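Local coordinates for putative lipoprotein (Clostridium perfringens ATCC 13124, PDB 4R7R), which is of unknown function but, as a putative lipoprotein with a domain of the DUF4883 family and an alpha-beta fold, may bind lipid, at residues I25-M30 against Q121-K126; K67-I72 against K115-C120; N8-N13 against R101-S106. All coordinates share one frame; numbering follows the deposited sequence.

Interaction 1. Residues I25-M30 against Q121-K126; sequences IRLLDM and QYVFNK
Leu-27 on the strand meets Val-123 and Phe-124 on the helix, its outer methyl going to the valine and its CB to the phenylalanine. CD1 reaches the branch of Val-123, lying 3.5 Å from Val-123 CB and a little farther from both valine methyls. The two side chains cross obliquely, with one leucine methyl set against the fork of the valine. Leu-27 CB lies obliquely to the phenylalanine ring, 3.9 Å from Phe-124 CE1. Phe-124 CG stands anti to its carbonyl carbon (chi1 -81°), and the ring reaches the strand with CE1 and CZ. Beyond Leu-27, Phe-124 CZ comes within 3.7 Å of Asp-29 N and within 3.9 Å of Asp-29 CB. A long flat ring suits this place because it spans from helix to strand backbone, while the short branched valine fits where the leucine already fills the interval. Asp-29 turns its polar end to another task: OD1 accepts a hydrogen bond from Asn-31 N in the following turn. Residues 25-29 run at 92° to residues 121-125. Strand 24-29 lies between strands 35-37 and 70-75; Val-36 of the former touches both Val-123 and Phe-124, and Ile-72 of the latter packs on Leu-27.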
loop_
_atom_site.group_PDB
_atom_site.type_symbol
_atom_site.label_atom_id
_atom_site.label_comp_id
_atom_site.label_asym_id
_atom_site.label_seq_id
_atom_site.Cartn_x
_atom_site.Cartn_y
_atom_site.Cartn_z
ATOM N N ILE A 25 -5.716 -9.728 2.200
ATOM C CA ILE A 25 -5.084 -8.962 1.143
ATOM C C ILE A 25 -5.254 -9.639 -0.204
ATOM O O ILE A 25 -5.135 -10.847 -0.328
ATOM C CB ILE A 25 -3.594 -8.742 1.414
ATOM C CG1 ILE A 25 -3.400 -7.949 2.706
ATOM C CG2 ILE A 25 -2.964 -7.990 0.264
ATOM C CD1 ILE A 25 -1.945 -7.876 3.137
ATOM N N ARG A 26 -5.562 -8.834 -1.209
ATOM C CA ARG A 26 -5.631 -9.304 -2.572
ATOM C C ARG A 26 -4.636 -8.540 -3.397
ATOM O O ARG A 26 -4.590 -7.323 -3.320
ATOM C CB ARG A 26 -7.022 -9.112 -3.141
ATOM C CG ARG A 26 -7.762 -10.386 -3.319
ATOM C CD ARG A 26 -9.199 -10.107 -3.700
ATOM N NE ARG A 26 -9.827 -9.090 -2.855
ATOM C CZ ARG A 26 -10.289 -7.930 -3.310
ATOM N NH1 ARG A 26 -10.191 -7.634 -4.605
ATOM N NH2 ARG A 26 -10.855 -7.067 -2.474
ATOM N N LEU A 27 -3.830 -9.262 -4.165
ATOM C CA LEU A 27 -2.879 -8.650 -5.077
ATOM C C LEU A 27 -3.372 -8.763 -6.517
ATOM O O LEU A 27 -3.806 -9.833 -6.954
ATOM C CB LEU A 27 -1.506 -9.307 -4.950
ATOM C CG LEU A 27 -0.744 -9.191 -3.635
ATOM C CD1 LEU A 27 0.678 -9.696 -3.815
ATOM C CD2 LEU A 27 -0.734 -7.753 -3.171
ATOM N N LEU A 28 -3.297 -7.652 -7.246
ATOM C CA LEU A 28 -3.609 -7.631 -8.668
ATOM C C LEU A 28 -2.387 -7.214 -9.510
ATOM O O LEU A 28 -1.834 -6.130 -9.307
ATOM C CB LEU A 28 -4.779 -6.680 -8.932
ATOM C CG LEU A 28 -5.233 -6.589 -10.389
ATOM C CD1 LEU A 28 -5.843 -7.907 -10.799
ATOM C CD2 LEU A 28 -6.221 -5.457 -10.574
ATOM N N ASP A 29 -1.981 -8.072 -10.450
ATOM C CA ASP A 29 -0.922 -7.749 -11.416
ATOM C C ASP A 29 -1.498 -6.816 -12.497
ATOM O O ASP A 29 -2.432 -7.186 -13.203
ATOM C CB ASP A 29 -0.354 -9.048 -12.025
ATOM C CG ASP A 29 0.925 -8.835 -12.860
ATOM O OD1 ASP A 29 1.003 -7.846 -13.616
ATOM O OD2 ASP A 29 1.855 -9.683 -12.778
HETATM N N MSE A 30 -0.955 -5.606 -12.621
HETATM C CA MSE A 30 -1.527 -4.618 -13.544
HETATM C C MSE A 30 -1.097 -4.808 -15.001
HETATM O O MSE A 30 -1.532 -4.071 -15.880
HETATM C CB MSE A 30 -1.175 -3.196 -13.092
HETATM C CG MSE A 30 -1.918 -2.741 -11.845
HETATM SE SE MSE A 30 -3.825 -3.086 -11.971
HETATM C CE MSE A 30 -4.349 -1.411 -12.833
ATOM N N GLN A 121 6.125 -9.343 -6.117
ATOM C CA GLN A 121 6.708 -10.311 -7.052
ATOM C C GLN A 121 6.870 -11.646 -6.356
ATOM O O GLN A 121 6.675 -12.698 -6.954
ATOM C CB GLN A 121 8.052 -9.826 -7.597
ATOM C CG GLN A 121 7.926 -8.739 -8.661
ATOM C CD GLN A 121 9.262 -8.286 -9.222
ATOM O OE1 GLN A 121 10.115 -9.109 -9.580
ATOM N NE2 GLN A 121 9.454 -6.969 -9.303
ATOM N N TYR A 122 7.192 -11.581 -5.067
ATOM C CA TYR A 122 7.382 -12.764 -4.244
ATOM C C TYR A 122 6.078 -13.546 -4.018
ATOM O O TYR A 122 6.079 -14.781 -4.109
ATOM C CB TYR A 122 8.008 -12.361 -2.904
ATOM C CG TYR A 122 7.694 -13.294 -1.763
ATOM C CD1 TYR A 122 8.370 -14.496 -1.608
ATOM C CD2 TYR A 122 6.721 -12.963 -0.832
ATOM C CE1 TYR A 122 8.073 -15.347 -0.559
ATOM C CE2 TYR A 122 6.418 -13.804 0.216
ATOM C CZ TYR A 122 7.095 -14.989 0.353
ATOM O OH TYR A 122 6.766 -15.815 1.413
ATOM N N VAL A 123 4.973 -12.854 -3.728
ATOM C CA VAL A 123 3.705 -13.552 -3.512
ATOM C C VAL A 123 3.284 -14.305 -4.767
ATOM O O VAL A 123 2.872 -15.463 -4.695
ATOM C CB VAL A 123 2.567 -12.607 -3.109
ATOM C CG1 VAL A 123 1.237 -13.355 -3.155
ATOM C CG2 VAL A 123 2.816 -12.029 -1.729
ATOM N N PHE A 124 3.435 -13.652 -5.918
ATOM C CA PHE A 124 3.108 -14.262 -7.199
ATOM C C PHE A 124 4.015 -15.441 -7.569
ATOM O O PHE A 124 3.557 -16.407 -8.197
ATOM C CB PHE A 124 3.162 -13.209 -8.311
ATOM C CG PHE A 124 1.931 -12.366 -8.397
ATOM C CD1 PHE A 124 1.913 -11.084 -7.872
ATOM C CD2 PHE A 124 0.781 -12.859 -8.979
ATOM C CE1 PHE A 124 0.773 -10.295 -7.934
ATOM C CE2 PHE A 124 -0.369 -12.079 -9.048
ATOM C CZ PHE A 124 -0.374 -10.792 -8.521
ATOM N N ASN A 125 5.294 -15.373 -7.208
ATOM C CA ASN A 125 6.216 -16.429 -7.646
ATOM C C ASN A 125 6.029 -17.659 -6.776
ATOM O O ASN A 125 6.206 -18.784 -7.224
ATOM C CB ASN A 125 7.667 -15.950 -7.626
ATOM C CG ASN A 125 7.950 -14.887 -8.698
ATOM O OD1 ASN A 125 7.354 -14.907 -9.790
ATOM N ND2 ASN A 125 8.860 -13.954 -8.387
ATOM N N LYS A 126 5.656 -17.424 -5.527
ATOM C CA LYS A 126 5.164 -18.475 -4.652
ATOM C C LYS A 126 4.039 -19.265 -5.318
ATOM O O LYS A 126 4.114 -20.486 -5.441
ATOM C CB LYS A 126 4.668 -17.863 -3.351
ATOM C CG LYS A 126 5.353 -18.359 -2.111
ATOM C CD LYS A 126 4.837 -17.555 -0.954
ATOM C CE LYS A 126 4.994 -18.295 0.349
ATOM N NZ LYS A 126 4.178 -17.631 1.406
#

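Interaction 2. Residues K67-I72 against K115-C120; sequences KPLYKI and KLEPFC
Cys-120 lies against Tyr-70, and this pair, with Ile-72, makes up most of the contact. The CB of Cys-120 sits over one face of the phenol ring, 3.6 Å from the centroid of the Tyr-70 ring and 16° off its normal, a CH-pi contact displaced toward the CD2-CE2 side. The sulfur follows at a slant: Cys-120 SG is 4.5 Å from the Tyr-70 ring centroid, an oblique sulfur-aromatic contact. With SG anti to the carbonyl carbon (chi1 -70°), the sulfur also lies 3.9 Å from Ile-72 CD1. A small, polarisable cysteine suits this place, since it lets the helix approach a broad ring and still meet the isoleucine tip. Ile-72 CD1 lies 4.1 Å from Leu-116 CD1, one helical turn earlier, where two branched chains cross and extend the apolar layer. At the more exposed margin, Glu-117 reaches out with an extended chain, and its OE2 comes 3.5 Å from Leu-69 CD1. Leu-69 and Tyr-70 both face Ile-85 in a classic beta bulge at the start of strand 70-75. Between strands 24-29 and 80-85, residues 70-72 run at 92° to residues 116-120, and Leu-116 also packs on Ile-45 and Leu-49 of helix 45-52.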
loop_
_atom_site.group_PDB
_atom_site.type_symbol
_atom_site.label_atom_id
_atom_site.label_comp_id
_atom_site.label_asym_id
_atom_site.label_seq_id
_atom_site.Cartn_x
_atom_site.Cartn_y
_atom_site.Cartn_z
ATOM N N LYS A 67 -0.025 3.613 -15.150
ATOM C CA LYS A 67 -0.610 2.662 -14.211
ATOM C C LYS A 67 0.407 2.052 -13.259
ATOM O O LYS A 67 1.581 1.888 -13.603
ATOM C CB LYS A 67 -1.355 1.547 -14.965
ATOM C CG LYS A 67 -0.491 0.556 -15.726
ATOM C CD LYS A 67 -1.373 -0.388 -16.533
ATOM C CE LYS A 67 -0.564 -1.299 -17.442
ATOM N NZ LYS A 67 -1.463 -2.245 -18.172
ATOM N N PRO A 68 -0.052 1.709 -12.049
ATOM C CA PRO A 68 0.780 0.982 -11.095
ATOM C C PRO A 68 1.307 -0.314 -11.682
ATOM O O PRO A 68 0.816 -0.794 -12.707
ATOM C CB PRO A 68 -0.185 0.688 -9.936
ATOM C CG PRO A 68 -1.546 0.802 -10.541
ATOM C CD PRO A 68 -1.418 1.893 -11.542
ATOM N N LEU A 69 2.312 -0.874 -11.025
ATOM C CA LEU A 69 2.767 -2.204 -11.342
ATOM C C LEU A 69 1.780 -3.206 -10.738
ATOM O O LEU A 69 1.376 -4.185 -11.373
ATOM C CB LEU A 69 4.184 -2.415 -10.803
ATOM C CG LEU A 69 5.215 -1.461 -11.425
ATOM C CD1 LEU A 69 6.594 -1.725 -10.855
ATOM C CD2 LEU A 69 5.236 -1.542 -12.963
ATOM N N TYR A 70 1.382 -2.931 -9.502
ATOM C CA TYR A 70 0.516 -3.819 -8.753
ATOM C C TYR A 70 -0.505 -3.023 -7.961
ATOM O O TYR A 70 -0.289 -1.844 -7.628
ATOM C CB TYR A 70 1.308 -4.682 -7.768
ATOM C CG TYR A 70 2.371 -5.567 -8.365
ATOM C CD1 TYR A 70 2.035 -6.757 -9.016
ATOM C CD2 TYR A 70 3.714 -5.237 -8.246
ATOM C CE1 TYR A 70 3.015 -7.584 -9.551
ATOM C CE2 TYR A 70 4.701 -6.066 -8.769
ATOM C CZ TYR A 70 4.344 -7.233 -9.421
ATOM O OH TYR A 70 5.324 -8.037 -9.946
ATOM N N LYS A 71 -1.585 -3.706 -7.608
ATOM C CA LYS A 71 -2.623 -3.133 -6.786
ATOM C C LYS A 71 -2.872 -4.070 -5.609
ATOM O O LYS A 71 -3.114 -5.274 -5.784
ATOM C CB LYS A 71 -3.886 -2.926 -7.618
ATOM C CG LYS A 71 -4.654 -1.666 -7.312
ATOM C CD LYS A 71 -5.798 -1.455 -8.323
ATOM C CE LYS A 71 -6.551 -0.180 -8.005
ATOM N NZ LYS A 71 -5.756 1.016 -8.352
ATOM N N ILE A 72 -2.776 -3.514 -4.411
ATOM C CA ILE A 72 -3.042 -4.238 -3.180
ATOM C C ILE A 72 -4.423 -3.865 -2.581
ATOM O O ILE A 72 -4.679 -2.704 -2.223
ATOM C CB ILE A 72 -1.920 -3.962 -2.157
ATOM C CG1 ILE A 72 -0.554 -4.365 -2.745
ATOM C CG2 ILE A 72 -2.206 -4.666 -0.835
ATOM C CD1 ILE A 72 0.673 -4.228 -1.779
ATOM N N LYS A 115 9.583 -3.652 1.780
ATOM C CA LYS A 115 9.414 -3.016 0.460
ATOM C C LYS A 115 8.299 -3.737 -0.314
ATOM O O LYS A 115 8.289 -4.962 -0.380
ATOM C CB LYS A 115 10.711 -3.046 -0.355
ATOM C CG LYS A 115 11.893 -2.315 0.257
ATOM C CD LYS A 115 11.751 -0.803 0.150
ATOM C CE LYS A 115 13.114 -0.121 0.304
ATOM N NZ LYS A 115 13.933 -0.096 -0.951
ATOM N N LEU A 116 7.379 -2.992 -0.916
ATOM C CA LEU A 116 6.179 -3.597 -1.485
ATOM C C LEU A 116 6.324 -4.167 -2.898
ATOM O O LEU A 116 5.725 -5.203 -3.197
ATOM C CB LEU A 116 5.031 -2.592 -1.462
ATOM C CG LEU A 116 4.514 -2.352 -0.042
ATOM C CD1 LEU A 116 3.235 -1.498 -0.046
ATOM C CD2 LEU A 116 4.312 -3.674 0.698
ATOM N N GLU A 117 7.080 -3.509 -3.776
ATOM C CA GLU A 117 7.291 -4.073 -5.117
ATOM C C GLU A 117 7.974 -5.474 -5.073
ATOM O O GLU A 117 7.515 -6.399 -5.758
ATOM C CB GLU A 117 8.094 -3.114 -6.016
ATOM C CG GLU A 117 8.278 -3.664 -7.449
ATOM C CD GLU A 117 9.163 -2.801 -8.368
ATOM O OE1 GLU A 117 9.593 -1.686 -7.971
ATOM O OE2 GLU A 117 9.429 -3.255 -9.510
ATOM N N PRO A 118 9.055 -5.652 -4.275
ATOM C CA PRO A 118 9.602 -7.019 -4.270
ATOM C C PRO A 118 8.722 -7.995 -3.494
ATOM O O PRO A 118 8.758 -9.201 -3.769
ATOM C CB PRO A 118 10.969 -6.857 -3.596
ATOM C CG PRO A 118 10.848 -5.624 -2.783
ATOM C CD PRO A 118 9.924 -4.710 -3.543
ATOM N N PHE A 119 7.933 -7.486 -2.553
ATOM C CA PHE A 119 6.931 -8.302 -1.874
ATOM C C PHE A 119 5.884 -8.864 -2.853
ATOM O O PHE A 119 5.517 -10.044 -2.776
ATOM C CB PHE A 119 6.210 -7.499 -0.777
ATOM C CG PHE A 119 5.090 -8.261 -0.128
ATOM C CD1 PHE A 119 5.364 -9.199 0.872
ATOM C CD2 PHE A 119 3.770 -8.076 -0.538
ATOM C CE1 PHE A 119 4.350 -9.930 1.455
ATOM C CE2 PHE A 119 2.742 -8.801 0.038
ATOM C CZ PHE A 119 3.034 -9.735 1.041
ATOM N N CYS A 120 5.387 -8.018 -3.755
ATOM C CA CYS A 120 4.358 -8.450 -4.684
ATOM C C CYS A 120 4.885 -9.506 -5.651
ATOM O O CYS A 120 4.180 -10.473 -5.955
ATOM C CB CYS A 120 3.793 -7.255 -5.448
ATOM S SG CYS A 120 2.779 -6.152 -4.403
#

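Interaction 3. Residues N8-N13 against R101-S106; sequences NYHTKN and RKDYLS
Asp-103 faces the first turn of helix 9-17 and takes hydrogen bonds on both carboxylate oxygens. OD1 accepts from the backbone of His-10, with His-10 N to Asp-103 OD1 3.0 Å and nearly straight at 169°, the donor lying above the carboxylate plane. OD2 accepts twice from Thr-11: Thr-11 N lies 2.8 Å from Asp-103 OD2, again above the plane, and Thr-11 OG1 donates to the anti lone pair of Asp-103 OD2 at 2.6 Å. An aspartate suits this place, for its short acid accepts early N-H groups of the helix from the strand, and the helix dipole would probably favour its negative charge. Threonine adds a hydroxyl beside its own N-H, with OG1 anti to the carbonyl carbon (chi1 -54°).

The salt bridge comes from within the strand segment. Arg-101 brings both terminal nitrogens to OD1, the shorter being Arg-101 NH2 to Asp-103 OD1 at 2.7 Å, so this buried oxygen has three donors. Arginine suits the task because its long, bent chain can turn a flat guanidinium to set two N-H groups on one oxygen. NH1 also bonds to Ser-6 O. Over one face of the guanidinium lies the CB of Tyr-9.

His-10 supplies a weaker polar link. Its NE2 lies 2.8 Å from Arg-101 O, near the ring plane, but the bond is bent and weak; a water joins His-10 NE2 to Arg-101 N. Histidine fits here because a nitrogen at its ring edge can reach both carbonyl and water. The imidazole and guanidinium planes stand 72° apart, with His-10 CD2 3.4 Å from Arg-101 NH2.

The helix segment lies nearly perpendicular to strand 103-106, which sits between strands 90-95 and 58-59; Leu-93 and Phe-58 from these two strands touch Thr-11.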
loop_
_atom_site.group_PDB
_atom_site.type_symbol
_atom_site.label_atom_id
_atom_site.label_comp_id
_atom_site.label_asym_id
_atom_site.label_seq_id
_atom_site.Cartn_x
_atom_site.Cartn_y
_atom_site.Cartn_z
ATOM N N ASN A 8 -0.408 12.413 5.433
ATOM C CA ASN A 8 -0.625 11.035 5.857
ATOM C C ASN A 8 -2.050 10.696 6.288
ATOM O O ASN A 8 -2.257 9.696 6.984
ATOM C CB ASN A 8 0.307 10.708 7.010
ATOM C CG ASN A 8 0.009 11.527 8.227
ATOM O OD1 ASN A 8 -0.518 12.634 8.122
ATOM N ND2 ASN A 8 0.326 10.988 9.396
ATOM N N TYR A 9 -3.017 11.522 5.885
ATOM C CA TYR A 9 -4.407 11.369 6.296
ATOM C C TYR A 9 -4.927 9.934 6.214
ATOM O O TYR A 9 -5.444 9.406 7.204
ATOM C CB TYR A 9 -5.314 12.282 5.457
ATOM C CG TYR A 9 -6.785 12.217 5.836
ATOM C CD1 TYR A 9 -7.677 11.381 5.146
ATOM C CD2 TYR A 9 -7.292 13.001 6.883
ATOM C CE1 TYR A 9 -9.025 11.326 5.497
ATOM C CE2 TYR A 9 -8.650 12.951 7.236
ATOM C CZ TYR A 9 -9.495 12.114 6.541
ATOM O OH TYR A 9 -10.818 12.057 6.890
ATOM N N HIS A 10 -4.793 9.301 5.051
ATOM C CA HIS A 10 -5.448 8.012 4.835
ATOM C C HIS A 10 -4.696 6.885 5.518
ATOM O O HIS A 10 -5.293 5.877 5.904
ATOM C CB HIS A 10 -5.588 7.690 3.341
ATOM C CG HIS A 10 -6.635 8.493 2.633
ATOM N ND1 HIS A 10 -7.931 8.601 3.094
ATOM C CD2 HIS A 10 -6.579 9.209 1.489
ATOM C CE1 HIS A 10 -8.627 9.357 2.261
ATOM N NE2 HIS A 10 -7.827 9.739 1.280
ATOM N N THR A 11 -3.386 7.043 5.650
ATOM C CA THR A 11 -2.556 6.010 6.278
ATOM C C THR A 11 -2.823 5.919 7.780
ATOM O O THR A 11 -2.879 4.835 8.349
ATOM C CB THR A 11 -1.060 6.280 6.045
ATOM O OG1 THR A 11 -0.824 6.415 4.637
ATOM C CG2 THR A 11 -0.209 5.152 6.615
ATOM N N LYS A 12 -2.999 7.075 8.409
ATOM C CA LYS A 12 -3.360 7.139 9.817
ATOM C C LYS A 12 -4.694 6.424 10.070
ATOM O O LYS A 12 -4.845 5.702 11.062
ATOM C CB LYS A 12 -3.408 8.604 10.263
ATOM C CG LYS A 12 -4.178 8.875 11.536
ATOM C CD LYS A 12 -3.886 10.279 12.037
ATOM C CE LYS A 12 -2.382 10.506 12.133
ATOM N NZ LYS A 12 -2.028 11.616 13.064
ATOM N N ASN A 13 -5.649 6.597 9.160
ATOM C CA ASN A 13 -6.936 5.932 9.295
ATOM C C ASN A 13 -6.831 4.435 9.088
ATOM O O ASN A 13 -7.454 3.659 9.808
ATOM C CB ASN A 13 -7.951 6.530 8.324
ATOM C CG ASN A 13 -8.461 7.878 8.796
ATOM O OD1 ASN A 13 -8.344 8.212 9.980
ATOM N ND2 ASN A 13 -9.019 8.661 7.879
ATOM N N ARG A 101 -8.173 12.265 -3.141
ATOM C CA ARG A 101 -6.876 12.660 -2.615
ATOM C C ARG A 101 -6.188 11.479 -1.952
ATOM O O ARG A 101 -6.508 11.089 -0.826
ATOM C CB ARG A 101 -7.014 13.811 -1.628
ATOM C CG ARG A 101 -5.719 14.165 -0.936
ATOM C CD ARG A 101 -5.961 14.279 0.561
ATOM N NE ARG A 101 -4.736 14.264 1.360
ATOM C CZ ARG A 101 -4.146 13.156 1.787
ATOM N NH1 ARG A 101 -3.040 13.235 2.531
ATOM N NH2 ARG A 101 -4.664 11.969 1.471
ATOM N N LYS A 102 -5.245 10.900 -2.676
ATOM C CA LYS A 102 -4.507 9.760 -2.180
ATOM C C LYS A 102 -3.377 10.227 -1.280
ATOM O O LYS A 102 -2.903 11.348 -1.427
ATOM C CB LYS A 102 -3.949 8.943 -3.347
ATOM C CG LYS A 102 -4.964 8.663 -4.430
ATOM C CD LYS A 102 -4.298 8.211 -5.711
ATOM C CE LYS A 102 -5.359 7.753 -6.697
ATOM N NZ LYS A 102 -4.816 7.404 -8.033
ATOM N N ASP A 103 -2.977 9.377 -0.337
ATOM C CA ASP A 103 -1.690 9.497 0.346
ATOM C C ASP A 103 -0.544 9.121 -0.615
ATOM O O ASP A 103 -0.664 8.171 -1.400
ATOM C CB ASP A 103 -1.636 8.578 1.575
ATOM C CG ASP A 103 -2.238 9.202 2.839
ATOM O OD1 ASP A 103 -3.062 10.161 2.778
ATOM O OD2 ASP A 103 -1.875 8.693 3.924
ATOM N N TYR A 104 0.566 9.848 -0.553
ATOM C CA TYR A 104 1.735 9.509 -1.362
ATOM C C TYR A 104 2.895 9.228 -0.436
ATOM O O TYR A 104 3.216 10.050 0.440
ATOM C CB TYR A 104 2.094 10.641 -2.344
ATOM C CG TYR A 104 1.064 10.874 -3.431
ATOM C CD1 TYR A 104 1.312 10.488 -4.755
ATOM C CD2 TYR A 104 -0.167 11.478 -3.137
ATOM C CE1 TYR A 104 0.359 10.704 -5.763
ATOM C CE2 TYR A 104 -1.131 11.686 -4.127
ATOM C CZ TYR A 104 -0.866 11.302 -5.437
ATOM O OH TYR A 104 -1.824 11.515 -6.409
ATOM N N LEU A 105 3.535 8.080 -0.628
ATOM C CA LEU A 105 4.675 7.720 0.193
ATOM C C LEU A 105 5.842 7.278 -0.679
ATOM O O LEU A 105 5.638 6.602 -1.687
ATOM C CB LEU A 105 4.320 6.600 1.174
ATOM C CG LEU A 105 3.064 6.661 2.052
ATOM C CD1 LEU A 105 1.800 6.346 1.290
ATOM C CD2 LEU A 105 3.205 5.672 3.197
ATOM N N SER A 106 7.052 7.676 -0.293
ATOM C CA SER A 106 8.273 7.063 -0.799
ATOM C C SER A 106 8.798 6.093 0.258
ATOM O O SER A 106 8.844 6.425 1.447
ATOM C CB SER A 106 9.330 8.116 -1.127
ATOM O OG SER A 106 10.565 7.506 -1.479
HETATM O O HOH W 1 -9.382 10.275 -1.209
#

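In the fold
Interactions 1 and 2 are neighbours, their centres about 8 Å apart. They use successive parts of helix 116-125 against adjacent strands, 24-29 and 70-75, so one helix lies across both. Interaction 3 lies on the opposite side of the chain's centre, with its centre about 22 Å from that of interaction 1 and 16 Å from that of interaction 2, where helix 9-17 meets strand 103-106 of the same antiparallel sheet. Along the chain, interaction 2 is nested inside the loop closed by interaction 1, while interaction 3 crosses both. N- and C-terminal helices are thus both packed on one sheet, largely through apolar contacts at one end and polar ones at the other.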